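Local coordinates for homoserine O-acetyltransferase (Bacillus anthracis str. 'Ames Ancestor', PDB 3I1I) that transfers the acetyl group of acetyl-CoA to the hydroxyl of L-homoserine, an activation step in methionine biosynthesis, using an alpha/beta-hydrolase fold, at the interface of chains A and B and the interface of chains A and C. Numbering follows the deposited sequence. Chains: chain A/B/C, Homoserine O-acetyltransferase.

Contact 1: the interface of chains A and B. Residues chain A 225, 229, 237, 241, 260, 264; chain B 186, 189-190, 288.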
# COMPACT_ATOMS: atom_id res chain seq x y z
N ARG A 225 1.11 -6.94 -4.26
CA ARG A 225 2.16 -7.07 -3.27
C ARG A 225 1.63 -6.88 -1.83
O ARG A 225 2.02 -7.62 -0.95
CB ARG A 225 3.33 -6.13 -3.58
CG ARG A 225 4.53 -6.41 -2.74
CD ARG A 225 5.83 -5.93 -3.34
NE ARG A 225 5.76 -4.51 -3.47
CZ ARG A 225 5.97 -3.82 -4.59
NH1 ARG A 225 5.81 -2.51 -4.56
NH2 ARG A 225 6.32 -4.40 -5.72
N MSE A 229 2.21 -9.81 0.89
CA MSE A 229 2.95 -9.57 2.13
C MSE A 229 2.14 -9.79 3.42
O MSE A 229 2.71 -9.71 4.47
CB MSE A 229 3.57 -8.17 2.18
CG MSE A 229 4.57 -7.88 1.08
SE MSE A 229 5.98 -9.18 0.98
CE MSE A 229 6.71 -9.03 2.83
N TYR A 237 8.69 -14.67 5.43
CA TYR A 237 9.38 -13.74 4.50
C TYR A 237 10.87 -13.56 4.87
O TYR A 237 11.72 -13.36 4.00
CB TYR A 237 8.69 -12.38 4.46
CG TYR A 237 7.20 -12.45 4.21
CD1 TYR A 237 6.70 -12.51 2.92
CD2 TYR A 237 6.29 -12.46 5.26
CE1 TYR A 237 5.34 -12.57 2.69
CE2 TYR A 237 4.94 -12.54 5.04
CZ TYR A 237 4.47 -12.60 3.75
OH TYR A 237 3.14 -12.65 3.50
N TYR A 241 12.99 -14.86 1.68
CA TYR A 241 13.66 -13.78 0.95
C TYR A 241 14.61 -13.06 1.92
O TYR A 241 14.39 -11.90 2.31
CB TYR A 241 12.62 -12.83 0.32
CG TYR A 241 11.44 -13.58 -0.23
CD1 TYR A 241 10.28 -13.75 0.54
CD2 TYR A 241 11.49 -14.17 -1.51
CE1 TYR A 241 9.21 -14.47 0.07
CE2 TYR A 241 10.42 -14.91 -1.99
CZ TYR A 241 9.28 -15.04 -1.19
OH TYR A 241 8.21 -15.76 -1.64
N PHE A 260 15.88 -8.85 -1.79
CA PHE A 260 14.54 -9.31 -1.40
C PHE A 260 13.46 -8.56 -2.16
O PHE A 260 12.50 -9.20 -2.61
CB PHE A 260 14.29 -9.35 0.12
CG PHE A 260 14.40 -8.04 0.82
CD1 PHE A 260 13.33 -7.19 0.89
CD2 PHE A 260 15.59 -7.68 1.47
CE1 PHE A 260 13.44 -5.94 1.57
CE2 PHE A 260 15.73 -6.45 2.13
CZ PHE A 260 14.63 -5.58 2.20
N ILE A 264 10.69 -10.56 -4.54
CA ILE A 264 9.26 -10.32 -4.34
C ILE A 264 8.62 -9.58 -5.52
O ILE A 264 7.53 -9.93 -5.91
CB ILE A 264 8.97 -9.63 -2.99
CG1 ILE A 264 9.34 -10.59 -1.85
CG2 ILE A 264 7.52 -9.19 -2.89
CD1 ILE A 264 9.64 -9.94 -0.51
N ILE B 186 11.88 -8.14 6.93
CA ILE B 186 11.55 -8.15 5.51
C ILE B 186 10.08 -7.72 5.30
O ILE B 186 9.81 -6.92 4.43
CB ILE B 186 11.75 -9.57 4.90
CG1 ILE B 186 13.22 -10.00 5.02
CG2 ILE B 186 11.29 -9.63 3.44
CD1 ILE B 186 14.23 -9.03 4.36
N SER B 189 9.90 -4.10 5.70
CA SER B 189 10.66 -3.41 4.67
C SER B 189 9.90 -3.30 3.37
O SER B 189 9.99 -2.26 2.68
CB SER B 189 12.00 -4.11 4.45
OG SER B 189 12.75 -4.17 5.67
N VAL B 190 9.14 -4.34 3.04
CA VAL B 190 8.34 -4.30 1.82
C VAL B 190 6.96 -3.67 2.07
O VAL B 190 6.51 -2.76 1.35
CB VAL B 190 8.17 -5.72 1.20
CG1 VAL B 190 7.39 -5.63 -0.10
CG2 VAL B 190 9.56 -6.41 1.00
N LEU B 288 14.19 0.77 5.51
CA LEU B 288 14.28 -0.47 4.73
C LEU B 288 15.74 -0.99 4.61
O LEU B 288 15.97 -2.20 4.57
CB LEU B 288 13.64 -0.22 3.38
CG LEU B 288 13.85 -0.96 2.08
CD1 LEU B 288 12.94 -0.19 1.12
CD2 LEU B 288 15.30 -0.91 1.61
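The first turn of helix 186-202 of chain B, carrying B:Ile186, B:Ser189 and B:Val190 in helical conformation, enters a largely nonpolar groove of chain A made by helices 217-228, 234-240 and 259-270 with the loop residues A:Met229 and A:Tyr241. B:Ile186 and A:Phe260 meet tip to tip. The delta-methyl CD1 of B:Ile186 lies over one face of the phenyl ring, 3.6 Å from its centroid and displaced toward the rim on the CD2 side, a CH-pi contact. A:Phe260 presents that face from a crowded position, its CG between the backbone N and the carbonyl carbon (chi1 61°). CG1 of B:Ile186 lies 3.5 Å from the backbone O of A:Tyr241, and the other branch, CG2, packs 3.9 Å from CB of A:Tyr237. Farther round the ring, CE1 of A:Phe260 touches CB of B:Ser189 at 3.7 Å. B:Val190 divides its two methyls between different neighbours. CG1, anti to the backbone N (chi1 -178°), rests 3.6 Å from CD of A:Arg225, whose chain crosses it at about a right angle, and also meets CG of selenomethionine A:Met229. CG2 meets the tip of A:Ile264, 3.8 Å from its CD1, and runs past A:Phe260 in the opposite direction, touching its ring CD1. Within chain A, CE of A:Met229 lies against a face of the A:Tyr237 ring. By seating one subunit's helix start among the other's helices, this patch probably helps to hold the two-fold dimer together.

Contact 2: the interface of chains A and C. Residues chain A 10-11, 31, 143; chain C 295-297, 301, 305.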
# COMPACT_ATOMS: atom_id res chain seq x y z
N GLU A 10 -18.63 -26.28 -17.12
CA GLU A 10 -20.00 -25.99 -17.52
C GLU A 10 -20.28 -24.51 -17.34
O GLU A 10 -19.45 -23.75 -16.79
CB GLU A 10 -21.00 -26.73 -16.66
CG GLU A 10 -20.68 -28.17 -16.42
CD GLU A 10 -21.17 -29.08 -17.50
OE1 GLU A 10 -21.10 -30.31 -17.24
OE2 GLU A 10 -21.60 -28.60 -18.60
N LYS A 11 -21.48 -24.11 -17.75
CA LYS A 11 -21.87 -22.72 -17.75
C LYS A 11 -23.31 -22.59 -17.26
O LYS A 11 -24.18 -23.31 -17.71
CB LYS A 11 -21.73 -22.18 -19.17
CG LYS A 11 -22.26 -20.80 -19.41
CD LYS A 11 -21.87 -20.33 -20.83
CE LYS A 11 -22.51 -18.98 -21.20
NZ LYS A 11 -21.89 -18.27 -22.35
N TYR A 31 -18.95 -23.29 -13.85
CA TYR A 31 -18.83 -24.21 -12.72
C TYR A 31 -18.33 -25.55 -13.20
O TYR A 31 -18.20 -25.77 -14.40
CB TYR A 31 -20.16 -24.39 -11.99
CG TYR A 31 -21.24 -25.12 -12.76
CD1 TYR A 31 -21.48 -26.46 -12.54
CD2 TYR A 31 -22.07 -24.45 -13.66
CE1 TYR A 31 -22.48 -27.13 -13.24
CE2 TYR A 31 -23.11 -25.13 -14.35
CZ TYR A 31 -23.30 -26.46 -14.14
OH TYR A 31 -24.29 -27.16 -14.80
N MSE A 143 -30.59 -27.40 -10.58
CA MSE A 143 -30.07 -28.75 -10.77
C MSE A 143 -30.92 -29.77 -10.01
O MSE A 143 -30.66 -30.95 -10.08
CB MSE A 143 -28.62 -28.84 -10.30
CG MSE A 143 -27.65 -28.17 -11.22
SE MSE A 143 -25.82 -28.24 -10.48
CE MSE A 143 -25.49 -30.15 -10.66
N GLY C 295 -24.05 -36.77 -20.04
CA GLY C 295 -23.02 -35.77 -19.78
C GLY C 295 -23.39 -34.70 -18.76
O GLY C 295 -22.80 -33.62 -18.77
N PHE C 296 -24.39 -34.98 -17.91
CA PHE C 296 -24.84 -34.06 -16.91
C PHE C 296 -25.27 -34.97 -15.80
O PHE C 296 -25.40 -36.18 -16.00
CB PHE C 296 -26.06 -33.22 -17.33
CG PHE C 296 -25.84 -32.28 -18.48
CD1 PHE C 296 -25.42 -30.96 -18.25
CD2 PHE C 296 -26.19 -32.65 -19.78
CE1 PHE C 296 -25.27 -30.04 -19.32
CE2 PHE C 296 -26.04 -31.74 -20.85
CZ PHE C 296 -25.58 -30.44 -20.61
N SER C 297 -25.57 -34.41 -14.64
CA SER C 297 -25.81 -35.18 -13.45
C SER C 297 -27.28 -35.42 -13.24
O SER C 297 -27.67 -36.18 -12.37
CB SER C 297 -25.29 -34.42 -12.24
OG SER C 297 -26.23 -33.44 -11.83
N GLU C 301 -30.34 -30.50 -14.54
CA GLU C 301 -29.15 -29.72 -14.86
C GLU C 301 -29.04 -29.49 -16.35
O GLU C 301 -28.70 -28.36 -16.80
CB GLU C 301 -27.87 -30.39 -14.33
CG GLU C 301 -26.60 -29.75 -14.84
CD GLU C 301 -25.31 -30.47 -14.46
OE1 GLU C 301 -24.25 -29.82 -14.55
OE2 GLU C 301 -25.35 -31.66 -14.05
N ASN C 305 -29.74 -25.46 -18.85
CA ASN C 305 -29.10 -24.78 -19.98
C ASN C 305 -30.06 -24.13 -20.96
O ASN C 305 -29.66 -23.21 -21.68
CB ASN C 305 -28.21 -25.73 -20.74
CG ASN C 305 -27.08 -26.24 -19.88
OD1 ASN C 305 -26.08 -25.59 -19.76
ND2 ASN C 305 -27.27 -27.38 -19.24
O HOH W 1 -23.04 -26.15 -19.47
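A direct hydrogen bond joins the chains tip to tip: the phenol OH of A:Tyr31, on strand 24-34, donates to the carboxylate OE1 of C:Glu301, on helix 299-304, over 2.7 Å. OE1 receives it on its anti lone pair, and the ring and carboxylate planes are turned 34° apart. The extended chain of C:Glu301, with CG anti to the backbone N (chi1 170°), carries the carboxylate out to the phenol. Within chain C the other oxygen, OE2, accepts from the backbone N of C:Ser297 at 2.8 Å and from its hydroxyl OG at 3.0 Å. These donors come from opposite faces of the carboxylate plane and should restrain its rotation.

Nonpolar packing comes from selenomethionine A:Met143, which runs side by side with C:Glu301 in the same direction; its CG lies 3.8 Å from CB of C:Glu301, and its terminal methyl CE sits beside the carboxylate end.

Among the charged groups, OE1 of A:Glu10 lies 4.2 Å from OE1 of C:Glu301, a like-charge proximity that may be partly offset by the donors to C:Glu301.

A water-mediated link completes the account: water 1 lies 3.0 Å from OE2 of A:Glu10, 3.1 Å from the backbone N of A:Lys11 and 3.1 Å from the amide oxygen OD1 of C:Asn305.

Contact 3: the interface of chains A and B. Residues chain A 183, 291, 293-296; chain B 243, 245, 251.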
# COMPACT_ATOMS: atom_id res chain seq x y z
N GLN A 183 -16.86 -11.27 9.64
CA GLN A 183 -16.81 -9.86 9.27
C GLN A 183 -15.38 -9.56 8.91
O GLN A 183 -14.50 -9.93 9.67
CB GLN A 183 -17.23 -8.97 10.45
CG GLN A 183 -18.65 -9.21 10.92
CD GLN A 183 -19.01 -8.38 12.17
OE1 GLN A 183 -18.38 -8.53 13.21
NE2 GLN A 183 -20.06 -7.55 12.06
N ASP A 291 -19.55 -8.84 5.74
CA ASP A 291 -20.19 -8.64 7.04
C ASP A 291 -21.49 -9.40 7.08
O ASP A 291 -22.51 -8.93 6.54
CB ASP A 291 -20.53 -7.16 7.19
CG ASP A 291 -21.08 -6.82 8.56
OD1 ASP A 291 -21.13 -7.74 9.42
OD2 ASP A 291 -21.45 -5.62 8.79
N ALA A 293 -23.34 -9.79 9.52
CA ALA A 293 -24.32 -8.95 10.27
C ALA A 293 -24.98 -7.88 9.42
O ALA A 293 -25.97 -7.30 9.84
CB ALA A 293 -23.67 -8.29 11.52
N HIS A 294 -24.45 -7.58 8.25
CA HIS A 294 -25.08 -6.55 7.41
C HIS A 294 -26.50 -6.98 7.05
O HIS A 294 -26.73 -8.08 6.55
CB HIS A 294 -24.32 -6.32 6.12
CG HIS A 294 -24.92 -5.25 5.28
ND1 HIS A 294 -25.06 -3.95 5.74
CD2 HIS A 294 -25.46 -5.27 4.04
CE1 HIS A 294 -25.64 -3.22 4.80
NE2 HIS A 294 -25.90 -4.00 3.77
N GLY A 295 -27.47 -6.13 7.27
CA GLY A 295 -28.85 -6.58 7.12
C GLY A 295 -29.53 -6.63 8.48
O GLY A 295 -30.64 -6.18 8.62
N PHE A 296 -28.81 -7.08 9.50
CA PHE A 296 -29.39 -7.48 10.74
C PHE A 296 -29.13 -6.41 11.77
O PHE A 296 -28.50 -5.40 11.47
CB PHE A 296 -28.76 -8.81 11.16
CG PHE A 296 -29.08 -9.95 10.23
CD1 PHE A 296 -30.21 -10.71 10.41
CD2 PHE A 296 -28.23 -10.27 9.18
CE1 PHE A 296 -30.51 -11.74 9.55
CE2 PHE A 296 -28.52 -11.30 8.33
CZ PHE A 296 -29.65 -12.04 8.52
N ARG B 243 -16.87 -1.58 12.71
CA ARG B 243 -17.73 -1.68 11.55
C ARG B 243 -19.17 -1.24 11.86
O ARG B 243 -19.74 -1.63 12.84
CB ARG B 243 -17.71 -3.12 11.04
CG ARG B 243 -18.33 -3.31 9.67
CD ARG B 243 -18.12 -4.77 9.17
NE ARG B 243 -16.77 -4.99 8.67
CZ ARG B 243 -16.36 -4.73 7.43
NH1 ARG B 243 -17.20 -4.24 6.53
NH2 ARG B 243 -15.10 -4.97 7.06
N SER B 245 -22.70 -1.94 10.71
CA SER B 245 -23.40 -2.97 9.96
C SER B 245 -24.77 -2.56 9.44
O SER B 245 -25.50 -3.39 8.90
CB SER B 245 -23.55 -4.22 10.83
OG SER B 245 -22.28 -4.69 11.20
N TYR B 251 -22.37 0.02 0.04
CA TYR B 251 -22.81 -1.13 -0.75
C TYR B 251 -23.34 -0.75 -2.12
O TYR B 251 -23.76 -1.61 -2.89
CB TYR B 251 -23.90 -1.91 0.02
CG TYR B 251 -23.35 -2.66 1.18
CD1 TYR B 251 -23.06 -4.02 1.09
CD2 TYR B 251 -23.02 -2.01 2.35
CE1 TYR B 251 -22.51 -4.72 2.16
CE2 TYR B 251 -22.45 -2.68 3.42
CZ TYR B 251 -22.21 -4.03 3.32
OH TYR B 251 -21.65 -4.68 4.39
O HOH W 2 -21.51 -5.60 13.67
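B:Ser245 meets A:Asp291 and A:His294 of a neighbouring alpha/beta-hydrolase subunit, in the loop between helices 277-289 and 299-304. The serine hydroxyl OG donates to OD2 of A:Asp291 over 2.7 Å, using the syn lone pair of that oxygen. The other carboxylate oxygen, OD1, accepts a hydrogen bond from NE2 of A:Gln183 at 2.9 Å. This donor stands well above the carboxylate plane, although OD1 lies nearly in the plane of the glutamine amide. A:Asp291 is thus held through both oxygens, by a donor from its own chain and one from chain B. Water 2 makes a second link between the same donors, 2.9 Å from NE2 of A:Gln183 and 2.7 Å from OG of B:Ser245.

The backbone of B:Ser245 also takes part. Its carbonyl O accepts from ND1 of A:His294 at 3.2 Å; the donor sits well above the carbonyl plane and the hydrogen bond is bent, 143° at the hydrogen.

B:Tyr251, in the 3-10 helix 249-251, stacks face to face on the same imidazole, with ring centroids 3.7 Å apart and planes only 2° from parallel. The two side chains approach tip to tip, bringing the phenol end of the tyrosine over the histidine ring. A:His294 extends into this stack with CG anti to the backbone N (chi1 -178°). Alongside, the methylene CD of B:Arg243 packs 3.7 Å from the carboxylate carbon CG of A:Asp291 as the two side chains slide past each other in opposite directions, while the guanidinium may add a modest electrostatic attraction to the carboxylate.

Contacts 1 and 3 belong to the same two-fold A-B interface, with C-alpha centres about 34 Å apart, so the dimer is held at well-separated places and each contact recurs with the chains exchanged. The C-alpha centre of contact 2 lies about 44 Å from that of contact 1 and about 33 Å from that of contact 3, on a different surface of chain A that faces chain C. The segment 295-296 serves both kinds of interface, contributing from chain C in contact 2 and, marginally, from chain A in contact 3. The structure alone does not show whether the A-C contact forms in solution.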